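Long-range contacts in fructokinase (Silicibacter sp., PDB 3C8U), which probably catalyses the ATP-dependent phosphorylation of fructose, as a putative fructose transport system kinase of the P-loop type: residues 99-105 against 116-122; 158-162 against 188-192; 165-169 against 182-188. Where two conformers were deposited one is given. Numbering follows the deposited sequence.

Interaction 1. Residues 99-105 against 116-122; sequences ERVIYPL and GAAEVGP
An antiparallel beta hairpin carries this contact: strand 101-105 runs beside 117-120, with axes 4.6 Å apart and N-to-C directions at 145°. V101 and V120 form a hydrogen-bonded pair (V101 N to V120 O and V120 N to V101 O, both 2.9 Å). I102 and E119 follow as a non-hydrogen-bonded pair, CA atoms 4.4 Å apart. Y103 N then gives a 2.9 Å bond to A118 O, while Y103 O takes A118 N at 3.0 Å and, weakly, A117 N at 3.3 Å. A117 and A118 thus both face Y103, a classic beta bulge, with A117 near-helical (-94/-22) and A118 extended (-143/160). G116, at positive phi (80/24), marks the corner before it.

V101, Y103, A118 and V120 share one face; V101, Y103 and V120 rest on helix 85-97, and Y103 and V120 also on strand 53-57. Y103 (chi1 p) turns its ring under A118, whose CB lies 3.7 Å from the ring centroid in a CH-pi contact; Y103 CE1 meets V120 CG2 at 3.7 Å. On the face of I102 and E119, R100, just before the strand, brings NE to 3.4 Å from E119 OE2 in a salt bridge, alongside a weak 3.4 Å bond from R100 NE to E119 OE1. E99 O is satisfied by R22. At the open end one water donates to P122 O at 2.8 Å and to E99 OE1 at a short 2.4 Å.

Interaction 2. Residues 158-162 against 188-192; sequences MADLE and LANAR
Two helical turns, 158-162 and 188-192, pack nearly antiparallel (156° between N-to-C directions) with axes 10.8 Å apart. At that spacing the backbones do not meet, and the gap is filled by side chains without a single hydrogen bond across it. The register sets M158 opposite A191 (CA-CA 7.6 Å) and E162 opposite L188 (6.9 Å). Within each turn the helical bond is regular: E162 N to M158 O at 3.0 Å, R192 N to L188 O at 2.9 Å.

M158, a selenomethionine, leaves its helix sideways. Its chi1 and chi2 are both m, and chi3 is nearly eclipsed at -15°; SE comes 3.9 Å from A191 CB and CE reaches the L188 side chain, although the modelled approach there is too tight to be taken literally. L161 points toward the partner helix in the mt rotamer and brings CD1 to 4.0 Å from A191 CB. L188 starts sideways with an off-well chi1 of -97° and chi2 of -157°, which extends its branches into the cleft: CD2 lies 4.5 Å from L161 CB, CD1 3.5 Å from E162 CG. E162 is extended (chi1 and chi2 both t), so its methylenes cover L188 while OE2 has Q184 as its polar partner.

This is apolar helix-helix packing, 236 Å² in all, between the start of helix 158-171, just beyond strand 150-154, and the middle of helix 186-195; L161 also touches A30 and V156 in the loops beside them.

Interaction 3. Residues 165-169 against 182-188; sequences LVQRW and RAQGNDL
The strongest link is a salt bridge between R168 and D187: R168 NH2 donates to D187 OD2 at 2.7 Å, with an N-H...O angle of 131°. R168 is extended as far as chi2 (chi1 and chi2 t), and D187 (chi1 m) points at the helix 165-169. The same OD2 lies near the plane of the W169 indole, 3.5 Å from NE1.

Next comes the W169-R182 pair. With W169 at chi1 m and R182 at chi1 t and chi2 p, the arginine's aliphatic part lies on the indole: CG sits 3.6 Å from the centroid of the six-membered ring and 14° off its normal, a CH-pi contact. Farther along, W169 CH2 lies over the guanidinium face, 3.4 Å from R182 NH2.

A183 is the close point of the backbones, its CA 5.8 Å from that of L165. Its CB meets L165 CB at 3.8 Å, and V166 CG2 and W169 CD1 each at 4.1 Å. L165 (mt) sends CD1 to D187 CB at 3.7 Å and L188 CD2 at 3.8 Å.

Segment 182-188 breaks at G185 (-76/-123), the first residue past helix 176-184 to leave helical angles, at the N-cap position of helix 186-195; L188 N still bonds A183 O at 3.0 Å. Helix 158-171 thus packs against both: V166 and W169 also touch A179 of helix 176-184, while D187, on helix 186-195, touches P31.

In the fold
Interactions 2 and 3 are successive parts of one helical interface: both join helix 158-171 to helix 186-195, share L188, and have centres 8 Å apart. E162 OE2 of interaction 2 reaches Q184 NE2 of interaction 3 at 2.9 Å, a probable hydrogen bond. This helical unit borders a probable P-loop (G29, G34, K35 and S36 fit the Walker A pattern), with L161 and R168 near it; its position is consistent with the lid of related P-loop kinases. Interaction 1, a hairpin outside the central parallel sheet, lies on the opposite side of the chain's centre from them, its own centre 31 Å from each of the others and its nearest atoms about 14 Å from interaction 3.

Interaction 1. Residues 99-105 against 116-122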
loop_
_atom_site.group_PDB
_atom_site.type_symbol
_atom_site.label_atom_id
_atom_site.label_comp_id
_atom_site.label_asym_id
_atom_site.label_seq_id
_atom_site.Cartn_x
_atom_site.Cartn_y
_atom_site.Cartn_z
ATOM N N GLU A 99 12.910 -16.477 5.616
ATOM C CA GLU A 99 12.234 -17.409 4.709
ATOM C C GLU A 99 10.729 -17.263 4.801
ATOM O O GLU A 99 10.004 -17.247 3.815
ATOM C CB GLU A 99 12.624 -18.858 5.028
ATOM C CG GLU A 99 14.059 -19.187 4.636
ATOM C CD GLU A 99 14.355 -18.913 3.168
ATOM O OE1 GLU A 99 13.444 -18.488 2.421
ATOM O OE2 GLU A 99 15.519 -19.133 2.755
ATOM N N ARG A 100 10.300 -17.155 6.034
ATOM C CA ARG A 100 8.884 -17.184 6.383
ATOM C C ARG A 100 8.588 -16.027 7.314
ATOM O O ARG A 100 9.248 -15.852 8.329
ATOM C CB ARG A 100 8.570 -18.522 7.057
ATOM C CG ARG A 100 7.103 -18.918 7.117
ATOM C CD ARG A 100 6.956 -20.395 7.528
ATOM N NE ARG A 100 6.512 -21.227 6.417
ATOM C CZ ARG A 100 7.278 -22.114 5.791
ATOM N NH1 ARG A 100 8.537 -22.309 6.174
ATOM N NH2 ARG A 100 6.777 -22.811 4.781
ATOM N N VAL A 101 7.596 -15.236 6.949
ATOM C CA VAL A 101 7.242 -14.052 7.727
ATOM C C VAL A 101 5.762 -13.907 7.912
ATOM O O VAL A 101 5.002 -13.760 6.968
ATOM C CB VAL A 101 7.812 -12.714 7.104
ATOM C CG1 VAL A 101 7.511 -11.491 8.026
ATOM C CG2 VAL A 101 9.340 -12.788 6.868
ATOM N N ILE A 102 5.380 -13.889 9.179
ATOM C CA ILE A 102 4.013 -13.649 9.622
ATOM C C ILE A 102 3.739 -12.154 9.735
ATOM O O ILE A 102 4.584 -11.375 10.225
ATOM C CB ILE A 102 3.715 -14.342 10.984
ATOM C CG1 ILE A 102 3.944 -15.865 10.878
ATOM C CG2 ILE A 102 2.280 -14.013 11.467
ATOM C CD1 ILE A 102 2.995 -16.555 9.947
ATOM N N TYR A 103 2.541 -11.749 9.293
ATOM C CA TYR A 103 2.141 -10.327 9.369
ATOM C C TYR A 103 0.636 -10.122 9.528
ATOM O O TYR A 103 -0.140 -11.051 9.313
ATOM C CB TYR A 103 2.719 -9.579 8.152
ATOM C CG TYR A 103 2.048 -9.892 6.830
ATOM C CD1 TYR A 103 2.467 -10.932 6.041
ATOM C CD2 TYR A 103 1.007 -9.100 6.364
ATOM C CE1 TYR A 103 1.835 -11.222 4.830
ATOM C CE2 TYR A 103 0.370 -9.390 5.178
ATOM C CZ TYR A 103 0.791 -10.432 4.408
ATOM O OH TYR A 103 0.140 -10.667 3.211
ATOM N N PRO A 104 0.211 -8.913 9.943
ATOM C CA PRO A 104 -1.200 -8.658 10.195
ATOM C C PRO A 104 -1.952 -8.223 8.976
ATOM O O PRO A 104 -1.366 -7.746 8.018
ATOM C CB PRO A 104 -1.184 -7.520 11.208
ATOM C CG PRO A 104 0.170 -6.839 11.040
ATOM C CD PRO A 104 1.084 -7.806 10.391
ATOM N N LEU A 105 -3.255 -8.454 9.053
ATOM C CA LEU A 105 -4.215 -8.065 8.021
ATOM C C LEU A 105 -5.252 -7.155 8.654
ATOM O O LEU A 105 -5.753 -7.435 9.746
ATOM C CB LEU A 105 -4.897 -9.303 7.395
ATOM C CG LEU A 105 -4.035 -10.190 6.473
ATOM C CD1 LEU A 105 -4.821 -11.412 5.898
ATOM C CD2 LEU A 105 -3.415 -9.334 5.372
ATOM N N GLY A 116 -1.145 -12.018 13.066
ATOM C CA GLY A 116 -0.907 -13.433 12.848
ATOM C C GLY A 116 -1.807 -13.983 11.766
ATOM O O GLY A 116 -2.078 -15.177 11.729
ATOM N N ALA A 117 -2.254 -13.093 10.893
ATOM C CA ALA A 117 -3.344 -13.392 9.916
ATOM C C ALA A 117 -2.844 -13.849 8.562
ATOM O O ALA A 117 -3.573 -14.482 7.795
ATOM C CB ALA A 117 -4.275 -12.165 9.737
ATOM N N ALA A 118 -1.599 -13.504 8.259
ATOM C CA ALA A 118 -1.011 -13.852 6.949
ATOM C C ALA A 118 0.453 -14.230 7.052
ATOM O O ALA A 118 1.137 -13.909 8.021
ATOM C CB ALA A 118 -1.211 -12.690 5.943
ATOM N N GLU A 119 0.930 -14.931 6.038
ATOM C CA GLU A 119 2.335 -15.356 5.968
ATOM C C GLU A 119 2.899 -15.275 4.557
ATOM O O GLU A 119 2.276 -15.752 3.642
ATOM C CB GLU A 119 2.443 -16.807 6.424
ATOM C CG GLU A 119 3.861 -17.294 6.629
ATOM C CD GLU A 119 3.933 -18.785 6.896
ATOM O OE1 GLU A 119 3.576 -19.563 6.004
ATOM O OE2 GLU A 119 4.363 -19.173 7.991
ATOM N N VAL A 120 4.081 -14.680 4.416
ATOM C CA VAL A 120 4.872 -14.812 3.200
ATOM C C VAL A 120 5.813 -15.977 3.448
ATOM O O VAL A 120 6.598 -15.986 4.384
ATOM C CB VAL A 120 5.696 -13.564 2.904
ATOM C CG1 VAL A 120 6.420 -13.721 1.611
ATOM C CG2 VAL A 120 4.765 -12.334 2.897
ATOM N N GLY A 121 5.709 -16.961 2.567
ATOM C CA GLY A 121 6.496 -18.186 2.644
ATOM C C GLY A 121 7.708 -18.234 1.742
ATOM O O GLY A 121 7.877 -17.413 0.841
ATOM N N PRO A 122 8.544 -19.265 1.935
ATOM C CA PRO A 122 9.824 -19.381 1.240
ATOM C C PRO A 122 9.701 -19.515 -0.280
ATOM O O PRO A 122 10.631 -19.195 -1.001
ATOM C CB PRO A 122 10.496 -20.604 1.882
ATOM C CG PRO A 122 9.550 -21.139 2.894
ATOM C CD PRO A 122 8.264 -20.361 2.868
HETATM O O HOH W 1 13.092 -18.446 0.044
#

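Interaction 2. Residues 158-162 against 188-192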
loop_
_atom_site.group_PDB
_atom_site.type_symbol
_atom_site.label_atom_id
_atom_site.label_comp_id
_atom_site.label_asym_id
_atom_site.label_seq_id
_atom_site.Cartn_x
_atom_site.Cartn_y
_atom_site.Cartn_z
HETATM N N MSE A 158 -7.074 13.631 -8.577
HETATM C CA MSE A 158 -7.764 13.970 -7.337
HETATM C C MSE A 158 -9.274 13.920 -7.478
HETATM O O MSE A 158 -9.983 13.541 -6.538
HETATM C CB MSE A 158 -7.360 15.352 -6.843
HETATM C CG MSE A 158 -6.081 15.353 -6.057
HETATM SE SE MSE A 158 -6.332 14.529 -4.294
HETATM C CE MSE A 158 -8.238 14.502 -4.180
ATOM N N ALA A 159 -9.746 14.311 -8.662
ATOM C CA ALA A 159 -11.178 14.391 -8.925
ATOM C C ALA A 159 -11.753 12.991 -8.938
ATOM O O ALA A 159 -12.826 12.714 -8.409
ATOM C CB ALA A 159 -11.461 15.112 -10.256
ATOM N N ASP A 160 -10.976 12.090 -9.506
ATOM C CA ASP A 160 -11.415 10.706 -9.643
ATOM C C ASP A 160 -11.382 10.035 -8.264
ATOM O O ASP A 160 -12.272 9.242 -7.890
ATOM C CB ASP A 160 -10.565 9.954 -10.684
ATOM C CG ASP A 160 -10.721 10.528 -12.091
ATOM O OD1 ASP A 160 -11.715 11.248 -12.330
ATOM O OD2 ASP A 160 -9.857 10.280 -12.954
ATOM N N LEU A 161 -10.351 10.360 -7.494
ATOM C CA LEU A 161 -10.230 9.780 -6.125
ATOM C C LEU A 161 -11.444 10.155 -5.298
ATOM O O LEU A 161 -12.007 9.357 -4.534
ATOM C CB LEU A 161 -8.966 10.262 -5.403
ATOM C CG LEU A 161 -7.630 9.708 -5.906
ATOM C CD1 LEU A 161 -6.437 10.352 -5.149
ATOM C CD2 LEU A 161 -7.577 8.178 -5.808
ATOM N N GLU A 162 -11.854 11.396 -5.477
ATOM C CA GLU A 162 -12.947 11.940 -4.679
ATOM C C GLU A 162 -14.247 11.192 -4.971
ATOM O O GLU A 162 -14.949 10.763 -4.079
ATOM C CB GLU A 162 -13.153 13.429 -4.970
ATOM C CG GLU A 162 -14.005 14.077 -3.920
ATOM C CD GLU A 162 -14.071 15.591 -4.055
ATOM O OE1 GLU A 162 -13.114 16.213 -4.574
ATOM O OE2 GLU A 162 -15.095 16.158 -3.641
ATOM N N LEU A 188 -9.365 12.368 1.888
ATOM C CA LEU A 188 -8.972 13.317 0.816
ATOM C C LEU A 188 -7.822 14.195 1.288
ATOM O O LEU A 188 -6.973 14.590 0.501
ATOM C CB LEU A 188 -10.140 14.195 0.303
ATOM C CG LEU A 188 -10.897 13.769 -0.976
ATOM C CD1 LEU A 188 -11.556 15.017 -1.596
ATOM C CD2 LEU A 188 -10.036 13.047 -2.040
ATOM N N ALA A 189 -7.800 14.475 2.591
ATOM C CA ALA A 189 -6.708 15.247 3.188
ATOM C C ALA A 189 -5.426 14.429 3.053
ATOM O O ALA A 189 -4.339 14.950 2.774
ATOM C CB ALA A 189 -6.986 15.585 4.680
ATOM N N ASN A 190 -5.582 13.127 3.221
ATOM C CA ASN A 190 -4.426 12.192 3.121
ATOM C C ASN A 190 -3.940 12.122 1.679
ATOM O O ASN A 190 -2.752 12.128 1.387
ATOM C CB ASN A 190 -4.801 10.795 3.636
ATOM C CG ASN A 190 -5.041 10.777 5.154
ATOM O OD1 ASN A 190 -4.581 11.662 5.885
ATOM N ND2 ASN A 190 -5.838 9.823 5.604
ATOM N N ALA A 191 -4.916 12.066 0.779
ATOM C CA ALA A 191 -4.626 11.997 -0.667
ATOM C C ALA A 191 -3.817 13.218 -1.042
ATOM O O ALA A 191 -2.868 13.157 -1.792
ATOM C CB ALA A 191 -5.907 11.899 -1.512
ATOM N N ARG A 192 -4.185 14.323 -0.416
ATOM C CA ARG A 192 -3.582 15.617 -0.683
ATOM C C ARG A 192 -2.153 15.660 -0.123
ATOM O O ARG A 192 -1.217 16.117 -0.799
ATOM C CB ARG A 192 -4.464 16.741 -0.093
ATOM C CG ARG A 192 -4.382 18.075 -0.796
ATOM C CD ARG A 192 -5.718 18.887 -0.724
ATOM N NE ARG A 192 -6.405 18.778 0.561
ATOM C CZ ARG A 192 -7.571 18.153 0.735
ATOM N NH1 ARG A 192 -8.189 17.587 -0.300
ATOM N NH2 ARG A 192 -8.126 18.094 1.943
#

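Interaction 3. Residues 165-169 against 182-188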
loop_
_atom_site.group_PDB
_atom_site.type_symbol
_atom_site.label_atom_id
_atom_site.label_comp_id
_atom_site.label_asym_id
_atom_site.label_seq_id
_atom_site.Cartn_x
_atom_site.Cartn_y
_atom_site.Cartn_z
ATOM N N LEU A 165 -14.198 7.779 -3.584
ATOM C CA LEU A 165 -14.338 7.811 -2.125
ATOM C C LEU A 165 -15.770 8.090 -1.710
ATOM O O LEU A 165 -16.270 7.511 -0.750
ATOM C CB LEU A 165 -13.366 8.811 -1.492
ATOM C CG LEU A 165 -11.915 8.306 -1.542
ATOM C CD1 LEU A 165 -10.886 9.403 -1.232
ATOM C CD2 LEU A 165 -11.741 7.118 -0.630
ATOM N N VAL A 166 -16.452 8.955 -2.452
ATOM C CA VAL A 166 -17.853 9.262 -2.098
ATOM C C VAL A 166 -18.691 8.001 -2.293
ATOM O O VAL A 166 -19.466 7.628 -1.422
ATOM C CB VAL A 166 -18.419 10.469 -2.850
ATOM C CG1 VAL A 166 -19.947 10.591 -2.669
ATOM C CG2 VAL A 166 -17.730 11.739 -2.346
ATOM N N GLN A 167 -18.478 7.327 -3.408
ATOM C CA GLN A 167 -19.183 6.062 -3.675
ATOM C C GLN A 167 -18.943 5.052 -2.562
ATOM O O GLN A 167 -19.870 4.350 -2.112
ATOM C CB GLN A 167 -18.813 5.456 -5.026
ATOM C CG GLN A 167 -19.776 4.310 -5.451
ATOM C CD GLN A 167 -21.258 4.733 -5.479
ATOM O OE1 GLN A 167 -21.653 5.614 -6.247
ATOM N NE2 GLN A 167 -22.082 4.085 -4.649
ATOM N N ARG A 168 -17.712 5.030 -2.084
ATOM C CA ARG A 168 -17.333 4.098 -1.009
ATOM C C ARG A 168 -18.240 4.325 0.174
ATOM O O ARG A 168 -18.830 3.408 0.721
ATOM C CB ARG A 168 -15.856 4.266 -0.604
ATOM C CG ARG A 168 -15.469 3.543 0.678
ATOM C CD ARG A 168 -13.970 3.216 0.695
ATOM N NE ARG A 168 -13.179 4.128 1.530
ATOM C CZ ARG A 168 -11.844 4.169 1.521
ATOM N NH1 ARG A 168 -11.159 3.377 0.704
ATOM N NH2 ARG A 168 -11.190 5.015 2.305
ATOM N N TRP A 169 -18.404 5.587 0.512
ATOM C CA TRP A 169 -19.145 5.964 1.697
ATOM C C TRP A 169 -20.645 5.805 1.470
ATOM O O TRP A 169 -21.422 5.549 2.407
ATOM C CB TRP A 169 -18.745 7.359 2.168
ATOM C CG TRP A 169 -17.378 7.294 2.743
ATOM C CD1 TRP A 169 -16.215 7.728 2.172
ATOM C CD2 TRP A 169 -17.013 6.657 3.965
ATOM N NE1 TRP A 169 -15.149 7.428 2.990
ATOM C CE2 TRP A 169 -15.612 6.776 4.100
ATOM C CE3 TRP A 169 -17.737 6.012 4.972
ATOM C CZ2 TRP A 169 -14.918 6.277 5.212
ATOM C CZ3 TRP A 169 -17.045 5.521 6.082
ATOM C CH2 TRP A 169 -15.650 5.655 6.187
ATOM N N ARG A 182 -17.536 13.100 4.633
ATOM C CA ARG A 182 -16.667 12.085 5.229
ATOM C C ARG A 182 -15.411 11.980 4.399
ATOM O O ARG A 182 -14.285 11.977 4.905
ATOM C CB ARG A 182 -17.384 10.737 5.285
ATOM C CG ARG A 182 -16.622 9.637 5.959
ATOM C CD ARG A 182 -16.479 9.899 7.440
ATOM N NE ARG A 182 -16.063 8.679 8.127
ATOM C CZ ARG A 182 -16.906 7.820 8.698
ATOM N NH1 ARG A 182 -18.216 8.059 8.695
ATOM N NH2 ARG A 182 -16.434 6.727 9.285
ATOM N N ALA A 183 -15.621 11.876 3.104
ATOM C CA ALA A 183 -14.516 11.695 2.156
ATOM C C ALA A 183 -13.607 12.911 2.102
ATOM O O ALA A 183 -12.379 12.792 1.987
ATOM C CB ALA A 183 -15.036 11.398 0.770
ATOM N N GLN A 184 -14.235 14.078 2.159
ATOM C CA GLN A 184 -13.532 15.366 2.015
ATOM C C GLN A 184 -12.711 15.599 3.274
ATOM O O GLN A 184 -11.749 16.355 3.323
ATOM C CB GLN A 184 -14.483 16.537 1.705
ATOM C CG GLN A 184 -14.641 16.741 0.184
ATOM C CD GLN A 184 -15.726 17.749 -0.218
ATOM O OE1 GLN A 184 -16.306 18.430 0.629
ATOM N NE2 GLN A 184 -16.005 17.838 -1.525
ATOM N N GLY A 185 -13.081 14.876 4.298
ATOM C CA GLY A 185 -12.350 14.967 5.520
ATOM C C GLY A 185 -11.059 14.193 5.298
ATOM O O GLY A 185 -10.281 14.434 4.366
ATOM N N ASN A 186 -10.888 13.240 6.176
ATOM C CA ASN A 186 -9.689 12.391 6.270
ATOM C C ASN A 186 -9.090 11.931 4.931
ATOM O O ASN A 186 -8.003 12.366 4.512
ATOM C CB ASN A 186 -10.132 11.160 7.068
ATOM C CG ASN A 186 -9.014 10.402 7.697
ATOM O OD1 ASN A 186 -7.861 10.845 7.784
ATOM N ND2 ASN A 186 -9.368 9.211 8.176
ATOM N N ASP A 187 -9.771 10.967 4.326
ATOM C CA ASP A 187 -9.245 10.280 3.131
ATOM C C ASP A 187 -8.637 11.274 2.142
ATOM O O ASP A 187 -7.518 11.074 1.648
ATOM C CB ASP A 187 -10.303 9.407 2.460
ATOM C CG ASP A 187 -10.532 8.090 3.197
ATOM O OD1 ASP A 187 -9.594 7.622 3.869
ATOM O OD2 ASP A 187 -11.647 7.524 3.104
ATOM N N LEU A 188 -9.365 12.368 1.888
ATOM C CA LEU A 188 -8.972 13.317 0.816
ATOM C C LEU A 188 -7.822 14.195 1.288
ATOM O O LEU A 188 -6.973 14.590 0.501
ATOM C CB LEU A 188 -10.140 14.195 0.303
ATOM C CG LEU A 188 -10.897 13.769 -0.976
ATOM C CD1 LEU A 188 -11.556 15.017 -1.596
ATOM C CD2 LEU A 188 -10.036 13.047 -2.040
#